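Spike protein P1 (Pseudoalteromonas phage pm2, PDB 2VVE) forms the spikes at the fivefold vertices of the virion and binds the host receptor through its C-terminal part. Local coordinates at residues 18-21 with 22-26; 195-199 with 200-204; 122-126 with 127-131. All coordinates share one frame; numbering follows the deposited sequence.

Interaction 1: residues 18-21 with 22-26; sequences PLRD and GVREL
Arg24 reaches back across the corner at Asp21 and Gly22 and brings one edge of its guanidinium group to the carbonyl and the carboxylate of Asp21. Chi1 (-67°) sets CG beside the backbone N, and the extended chain then brings NE to Asp21 O. Arg24 grips side-on, with two nitrogens going to two different oxygens. Arg24 NE gives a nearly straight hydrogen bond to Asp21 O at 2.7 Å, and this oxygen lies close to the guanidinium plane. The second bond, from Arg24 NH2 to Asp21 OD1 at 2.9 Å, is part of a salt bridge and is more bent; the donor comes from above the carboxylate plane, and the two flat groups are turned 46° against each other. One guanidinium face is roofed by Arg20 CB, over its centre and 3.4 Å above the plane. The Arg20 chain then leads away, and its NH1 is hydrogen-bonded to Pro239 O. At the other side of the corner Leu19 CD2 meets Leu26 CD1 at 4.3 Å, beside Tyr80 of strand 78-81. A water sits between Arg20 O (2.6 Å from its oxygen) and Gly22 O (2.7 Å). Gly22 has a positive phi (73°), a backbone shape that favours glycine. The corner joins strands 11-19 and 24-27, which lie in different sheets of the second jelly-roll domain. Chemically, one cation takes up both a main-chain carbonyl and a carboxylate; the two bonds restrict rotation of the guanidinium, and its charge would be expected to polarise the Asp21 carbonyl.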
loop_
_atom_site.group_PDB
_atom_site.type_symbol
_atom_site.label_atom_id
_atom_site.label_comp_id
_atom_site.label_asym_id
_atom_site.label_seq_id
_atom_site.Cartn_x
_atom_site.Cartn_y
_atom_site.Cartn_z
ATOM N N PRO A 18 -15.833 19.820 -10.278
ATOM C CA PRO A 18 -15.840 20.324 -8.911
ATOM C C PRO A 18 -16.874 19.569 -8.092
ATOM O O PRO A 18 -18.056 19.552 -8.441
ATOM C CB PRO A 18 -16.235 21.796 -9.072
ATOM C CG PRO A 18 -17.083 21.812 -10.312
ATOM C CD PRO A 18 -16.491 20.756 -11.218
ATOM N N LEU A 19 -16.417 18.914 -7.030
ATOM C CA LEU A 19 -17.325 18.163 -6.164
ATOM C C LEU A 19 -17.911 19.069 -5.075
ATOM O O LEU A 19 -17.176 19.613 -4.255
ATOM C CB LEU A 19 -16.593 16.985 -5.529
ATOM C CG LEU A 19 -16.029 15.913 -6.473
ATOM C CD1 LEU A 19 -15.095 14.989 -5.705
ATOM C CD2 LEU A 19 -17.166 15.113 -7.121
ATOM N N ARG A 20 -19.234 19.238 -5.080
ATOM C CA ARG A 20 -19.861 20.156 -4.139
ATOM C C ARG A 20 -20.800 19.376 -3.207
ATOM O O ARG A 20 -20.718 18.156 -3.150
ATOM C CB ARG A 20 -20.523 21.317 -4.889
ATOM C CG ARG A 20 -19.520 22.055 -5.786
ATOM C CD ARG A 20 -20.040 23.399 -6.275
ATOM N NE ARG A 20 -19.024 24.093 -7.072
ATOM C CZ ARG A 20 -18.017 24.812 -6.571
ATOM N NH1 ARG A 20 -17.866 24.956 -5.254
ATOM N NH2 ARG A 20 -17.145 25.389 -7.392
ATOM N N ASP A 21 -21.654 20.073 -2.465
ATOM C CA ASP A 21 -22.399 19.455 -1.371
ATOM C C ASP A 21 -23.763 18.896 -1.758
ATOM O O ASP A 21 -24.412 19.371 -2.696
ATOM C CB ASP A 21 -22.591 20.463 -0.228
ATOM C CG ASP A 21 -23.339 21.716 -0.681
ATOM O OD1 ASP A 21 -22.919 22.345 -1.681
ATOM O OD2 ASP A 21 -24.347 22.065 -0.052
ATOM N N GLY A 22 -24.217 17.926 -0.980
ATOM C CA GLY A 22 -25.495 17.262 -1.251
ATOM C C GLY A 22 -25.406 16.333 -2.452
ATOM O O GLY A 22 -24.339 16.167 -3.042
ATOM N N VAL A 23 -26.531 15.731 -2.819
ATOM C CA VAL A 23 -26.542 14.823 -3.979
ATOM C C VAL A 23 -26.635 15.671 -5.235
ATOM O O VAL A 23 -27.561 16.483 -5.389
ATOM C CB VAL A 23 -27.679 13.779 -3.902
ATOM C CG1 VAL A 23 -27.699 12.931 -5.182
ATOM C CG2 VAL A 23 -27.502 12.887 -2.685
ATOM N N ARG A 24 -25.633 15.518 -6.094
ATOM C CA ARG A 24 -25.514 16.269 -7.338
ATOM C C ARG A 24 -25.198 15.309 -8.463
ATOM O O ARG A 24 -24.736 14.197 -8.246
ATOM C CB ARG A 24 -24.397 17.319 -7.233
ATOM C CG ARG A 24 -24.701 18.429 -6.234
ATOM C CD ARG A 24 -23.643 19.493 -6.231
ATOM N NE ARG A 24 -23.867 20.468 -5.152
ATOM C CZ ARG A 24 -23.983 21.778 -5.332
ATOM N NH1 ARG A 24 -23.885 22.293 -6.549
ATOM N NH2 ARG A 24 -24.179 22.579 -4.287
ATOM N N GLU A 25 -25.445 15.750 -9.683
ATOM C CA GLU A 25 -25.139 14.930 -10.836
ATOM C C GLU A 25 -23.630 14.920 -11.107
ATOM O O GLU A 25 -22.992 15.975 -11.119
ATOM C CB GLU A 25 -25.891 15.474 -12.043
ATOM C CG GLU A 25 -25.911 14.533 -13.202
ATOM C CD GLU A 25 -26.790 15.033 -14.311
ATOM O OE1 GLU A 25 -26.421 16.048 -14.932
ATOM O OE2 GLU A 25 -27.832 14.394 -14.569
ATOM N N LEU A 26 -23.065 13.729 -11.295
ATOM C CA LEU A 26 -21.661 13.589 -11.663
ATOM C C LEU A 26 -21.532 13.621 -13.184
ATOM O O LEU A 26 -20.668 14.309 -13.728
ATOM C CB LEU A 26 -21.082 12.282 -11.118
ATOM C CG LEU A 26 -19.596 12.067 -11.394
ATOM C CD1 LEU A 26 -18.762 12.962 -10.487
ATOM C CD2 LEU A 26 -19.251 10.602 -11.222
HETATM O O HOH W 1 -21.798 16.091 -2.031
#

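Interaction 2: residues 195-199 with 200-204; sequences VTLSA and GVHRV
Leu197 and His202 face each other where the backbone leaves the end of strand 189-195, bends through Ser198 and Ala199, and enters strand 200-208 at Gly200, whose phi of 116° with an extended psi calls for glycine. The strands on the two sides of this connection belong to different sheets, consistent with a jelly-roll-type beta sandwich. The imidazole of His202 closes the bend from inside. Its CG stands anti to the carbonyl carbon (chi1 -65°), which directs NE2 back to the corner, where it donates to Ser198 O at 2.7 Å with an N-H...O angle of 149°. That oxygen lies close to the ring plane, whereas the donor is tilted from the carbonyl plane. Leu197 covers one face of the ring: its CB makes a CH-pi contact 3.9 Å from the centroid, displaced toward the NE2 and CD2 rim, while CD1 and CD2 continue over CG and ND1. Leucine and imidazole lie alongside but run in opposite senses. The other ring nitrogen, ND1, is hydrogen-bonded to Thr160 O of strand 151-160, so both ring nitrogens have carbonyl partners, which should fix the rotation of the ring and could favour a doubly protonated imidazole. Leu197 also packs on Phe129. Where the bend enters the strand, a water donates to Ala199 O at 3.1 Å and, weakly, to Val201 O at 3.5 Å.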
loop_
_atom_site.group_PDB
_atom_site.type_symbol
_atom_site.label_atom_id
_atom_site.label_comp_id
_atom_site.label_asym_id
_atom_site.label_seq_id
_atom_site.Cartn_x
_atom_site.Cartn_y
_atom_site.Cartn_z
ATOM N N VAL A 195 -5.701 35.367 -0.425
ATOM C CA VAL A 195 -4.425 34.686 -0.311
ATOM C C VAL A 195 -4.151 33.937 -1.604
ATOM O O VAL A 195 -5.068 33.371 -2.211
ATOM C CB VAL A 195 -4.426 33.711 0.901
ATOM C CG1 VAL A 195 -3.097 33.027 1.041
ATOM C CG2 VAL A 195 -4.736 34.461 2.176
ATOM N N THR A 196 -2.891 33.952 -2.034
ATOM C CA THR A 196 -2.491 33.258 -3.245
ATOM C C THR A 196 -1.383 32.274 -2.907
ATOM O O THR A 196 -0.300 32.679 -2.486
ATOM C CB THR A 196 -2.019 34.247 -4.347
ATOM O OG1 THR A 196 -3.082 35.151 -4.667
ATOM C CG2 THR A 196 -1.610 33.503 -5.595
ATOM N N LEU A 197 -1.659 30.988 -3.108
ATOM C CA LEU A 197 -0.743 29.930 -2.673
ATOM C C LEU A 197 -0.384 28.928 -3.762
ATOM O O LEU A 197 -1.207 28.583 -4.598
ATOM C CB LEU A 197 -1.336 29.171 -1.484
ATOM C CG LEU A 197 -1.706 29.961 -0.220
ATOM C CD1 LEU A 197 -2.430 29.069 0.782
ATOM C CD2 LEU A 197 -0.496 30.651 0.427
ATOM N N SER A 198 0.859 28.453 -3.715
ATOM C CA SER A 198 1.305 27.347 -4.553
ATOM C C SER A 198 0.609 26.057 -4.140
ATOM O O SER A 198 0.183 25.913 -2.986
ATOM C CB SER A 198 2.818 27.181 -4.422
ATOM O OG SER A 198 3.181 27.089 -3.061
ATOM N N ALA A 199 0.497 25.125 -5.084
ATOM C CA ALA A 199 -0.093 23.818 -4.815
ATOM C C ALA A 199 0.650 23.149 -3.670
ATOM O O ALA A 199 1.865 23.322 -3.513
ATOM C CB ALA A 199 -0.057 22.940 -6.059
ATOM N N GLY A 200 -0.091 22.400 -2.864
ATOM C CA GLY A 200 0.489 21.733 -1.709
ATOM C C GLY A 200 -0.077 22.225 -0.396
ATOM O O GLY A 200 -0.988 23.060 -0.363
ATOM N N VAL A 201 0.483 21.711 0.690
ATOM C CA VAL A 201 -0.010 22.003 2.019
ATOM C C VAL A 201 0.639 23.287 2.527
ATOM O O VAL A 201 1.851 23.473 2.400
ATOM C CB VAL A 201 0.256 20.815 2.978
ATOM C CG1 VAL A 201 -0.141 21.147 4.399
ATOM C CG2 VAL A 201 -0.475 19.566 2.491
ATOM N N HIS A 202 -0.183 24.177 3.076
ATOM C CA HIS A 202 0.293 25.383 3.733
ATOM C C HIS A 202 -0.304 25.407 5.137
ATOM O O HIS A 202 -1.477 25.087 5.337
ATOM C CB HIS A 202 -0.118 26.652 2.975
ATOM C CG HIS A 202 0.499 26.763 1.613
ATOM N ND1 HIS A 202 1.638 27.498 1.375
ATOM C CD2 HIS A 202 0.159 26.197 0.428
ATOM C CE1 HIS A 202 1.965 27.402 0.099
ATOM N NE2 HIS A 202 1.086 26.614 -0.498
ATOM N N ARG A 203 0.526 25.768 6.099
ATOM C CA ARG A 203 0.109 25.813 7.505
ATOM C C ARG A 203 -0.249 27.247 7.886
ATOM O O ARG A 203 0.472 28.195 7.533
ATOM C CB ARG A 203 1.210 25.272 8.415
ATOM C CG ARG A 203 0.839 25.161 9.891
ATOM C CD ARG A 203 1.657 24.055 10.553
ATOM N NE ARG A 203 1.233 22.733 10.058
ATOM C CZ ARG A 203 1.815 21.579 10.375
ATOM N NH1 ARG A 203 2.863 21.567 11.181
ATOM N NH2 ARG A 203 1.342 20.434 9.880
ATOM N N VAL A 204 -1.367 27.381 8.603
ATOM C CA VAL A 204 -1.944 28.686 8.962
ATOM C C VAL A 204 -2.080 28.841 10.478
ATOM O O VAL A 204 -2.711 28.007 11.132
ATOM C CB VAL A 204 -3.352 28.886 8.311
ATOM C CG1 VAL A 204 -3.893 30.289 8.618
ATOM C CG2 VAL A 204 -3.311 28.621 6.806
HETATM O O HOH W 2 3.258 23.646 -0.749
#

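Interaction 3: residues 122-126 with 127-131; sequences PELDG and VPFSL
The Phe129 ring has Val127 O at its edge, in the ring plane, and is met obliquely by Leu124 CD2, which comes to 4.0 Å from Phe129 CD2. Val195 packs on the same phenyl group, as does Leu241 of helix 239-242. The ring reaches this place because Phe129 CG sits between its backbone N and carbonyl carbon (chi1 66°), while CB points toward the preceding turn. The Leu124 side chain runs roughly perpendicular to that of Phe129, its two methyl groups dividing the work: CD2 goes to the ring, whereas CD1 lies 3.9 Å from Val127 CB and touches Val127 O as well. The chain between them makes a type II beta turn from Leu124 to Val127, with Gly126 at the third position in the positive-phi conformation (68°) that glycine readily adopts. This turn links the short 3-10 segment 122-124 to strand 129-137, which pairs with strands 229-236 and 189-195 in an antiparallel sheet. Its closing hydrogen bond runs from Val127 N to Leu124 O at 3.0 Å; it is fairly straight at the hydrogen (159°), but the donor stands well above the carbonyl plane. Just before it, Asp125 N donates to Pro122 O at 3.1 Å. Val127 CG2 rests against Asp125 O at 3.8 Å, and Leu240 of helix 239-242 touches both Leu124 and Val127. Glu123 CB points away from the turn, and its OE2 is hydrogen-bonded to Gln248 NE2.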
loop_
_atom_site.group_PDB
_atom_site.type_symbol
_atom_site.label_atom_id
_atom_site.label_comp_id
_atom_site.label_asym_id
_atom_site.label_seq_id
_atom_site.Cartn_x
_atom_site.Cartn_y
_atom_site.Cartn_z
ATOM N N PRO A 122 -3.780 21.095 -7.143
ATOM C CA PRO A 122 -3.186 21.618 -8.370
ATOM C C PRO A 122 -4.132 22.583 -9.067
ATOM O O PRO A 122 -3.701 23.593 -9.602
ATOM C CB PRO A 122 -2.980 20.366 -9.225
ATOM C CG PRO A 122 -2.823 19.265 -8.242
ATOM C CD PRO A 122 -3.710 19.621 -7.085
ATOM N N GLU A 123 -5.425 22.273 -9.023
ATOM C CA GLU A 123 -6.454 23.090 -9.647
ATOM C C GLU A 123 -6.521 24.539 -9.095
ATOM O O GLU A 123 -7.090 25.423 -9.738
ATOM C CB GLU A 123 -7.808 22.361 -9.557
ATOM C CG GLU A 123 -7.928 21.064 -10.426
ATOM C CD GLU A 123 -7.238 19.799 -9.841
ATOM O OE1 GLU A 123 -7.155 19.645 -8.593
ATOM O OE2 GLU A 123 -6.801 18.933 -10.648
ATOM N N LEU A 124 -5.920 24.777 -7.924
ATOM C CA LEU A 124 -5.899 26.111 -7.274
ATOM C C LEU A 124 -4.485 26.709 -7.158
ATOM O O LEU A 124 -4.277 27.745 -6.506
ATOM C CB LEU A 124 -6.558 26.027 -5.888
ATOM C CG LEU A 124 -6.769 27.265 -4.994
ATOM C CD1 LEU A 124 -7.935 28.123 -5.474
ATOM C CD2 LEU A 124 -6.970 26.875 -3.533
ATOM N N ASP A 125 -3.516 26.044 -7.782
ATOM C CA ASP A 125 -2.124 26.490 -7.765
ATOM C C ASP A 125 -1.989 27.921 -8.286
ATOM O O ASP A 125 -2.230 28.189 -9.468
ATOM C CB ASP A 125 -1.254 25.534 -8.585
ATOM C CG ASP A 125 0.217 25.910 -8.565
ATOM O OD1 ASP A 125 0.601 26.820 -7.792
ATOM O OD2 ASP A 125 0.983 25.288 -9.330
ATOM N N GLY A 126 -1.607 28.828 -7.389
ATOM C CA GLY A 126 -1.414 30.247 -7.703
ATOM C C GLY A 126 -2.691 31.003 -8.040
ATOM O O GLY A 126 -2.646 32.036 -8.710
ATOM N N VAL A 127 -3.829 30.484 -7.586
ATOM C CA VAL A 127 -5.128 31.131 -7.805
ATOM C C VAL A 127 -5.582 31.815 -6.506
ATOM O O VAL A 127 -5.716 31.149 -5.478
ATOM C CB VAL A 127 -6.209 30.120 -8.277
ATOM C CG1 VAL A 127 -7.572 30.802 -8.392
ATOM C CG2 VAL A 127 -5.825 29.469 -9.611
ATOM N N PRO A 128 -5.807 33.145 -6.541
ATOM C CA PRO A 128 -6.215 33.844 -5.314
ATOM C C PRO A 128 -7.579 33.384 -4.802
ATOM O O PRO A 128 -8.494 33.113 -5.597
ATOM C CB PRO A 128 -6.274 35.318 -5.734
ATOM C CG PRO A 128 -5.482 35.396 -7.037
ATOM C CD PRO A 128 -5.680 34.064 -7.690
ATOM N N PHE A 129 -7.712 33.308 -3.481
ATOM C CA PHE A 129 -8.961 32.890 -2.858
ATOM C C PHE A 129 -9.208 33.639 -1.557
ATOM O O PHE A 129 -8.270 34.129 -0.925
ATOM C CB PHE A 129 -8.970 31.376 -2.616
ATOM C CG PHE A 129 -7.952 30.910 -1.610
ATOM C CD1 PHE A 129 -8.280 30.828 -0.259
ATOM C CD2 PHE A 129 -6.665 30.545 -2.017
ATOM C CE1 PHE A 129 -7.342 30.395 0.684
ATOM C CE2 PHE A 129 -5.716 30.113 -1.088
ATOM C CZ PHE A 129 -6.055 30.037 0.267
ATOM N N SER A 130 -10.479 33.739 -1.183
ATOM C CA SER A 130 -10.881 34.419 0.055
ATOM C C SER A 130 -10.740 33.512 1.271
ATOM O O SER A 130 -11.294 32.413 1.303
ATOM C CB SER A 130 -12.328 34.908 -0.051
ATOM O OG SER A 130 -12.776 35.451 1.186
ATOM N N LEU A 131 -10.000 33.990 2.272
ATOM C CA LEU A 131 -9.931 33.338 3.574
ATOM C C LEU A 131 -10.456 34.298 4.629
ATOM O O LEU A 131 -9.976 35.430 4.754
ATOM C CB LEU A 131 -8.494 32.907 3.896
ATOM C CG LEU A 131 -8.217 32.068 5.153
ATOM C CD1 LEU A 131 -8.979 30.748 5.138
ATOM C CD2 LEU A 131 -6.724 31.799 5.289
#

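Overall arrangement
From the N terminus, interaction 1 comes first and closes the corner between strands 11-19 and 24-27 in the second jelly-roll domain. Interaction 3 follows, closing the turn between strands 116-120 and 129-137, and interaction 2 then closes the bend between strands 189-195 and 200-208. The three are in series; none nests within or crosses another. Interactions 2 and 3 lie side by side, their centres 8 Å apart, and touch through probable backbone hydrogen bonds of Leu197 with Gly126 and Val195 with Phe129. Together they connect two sheets of one domain. Interaction 1 stays apart, its nearest atoms about 8 Å from interaction 3 and about 15 Å from interaction 2.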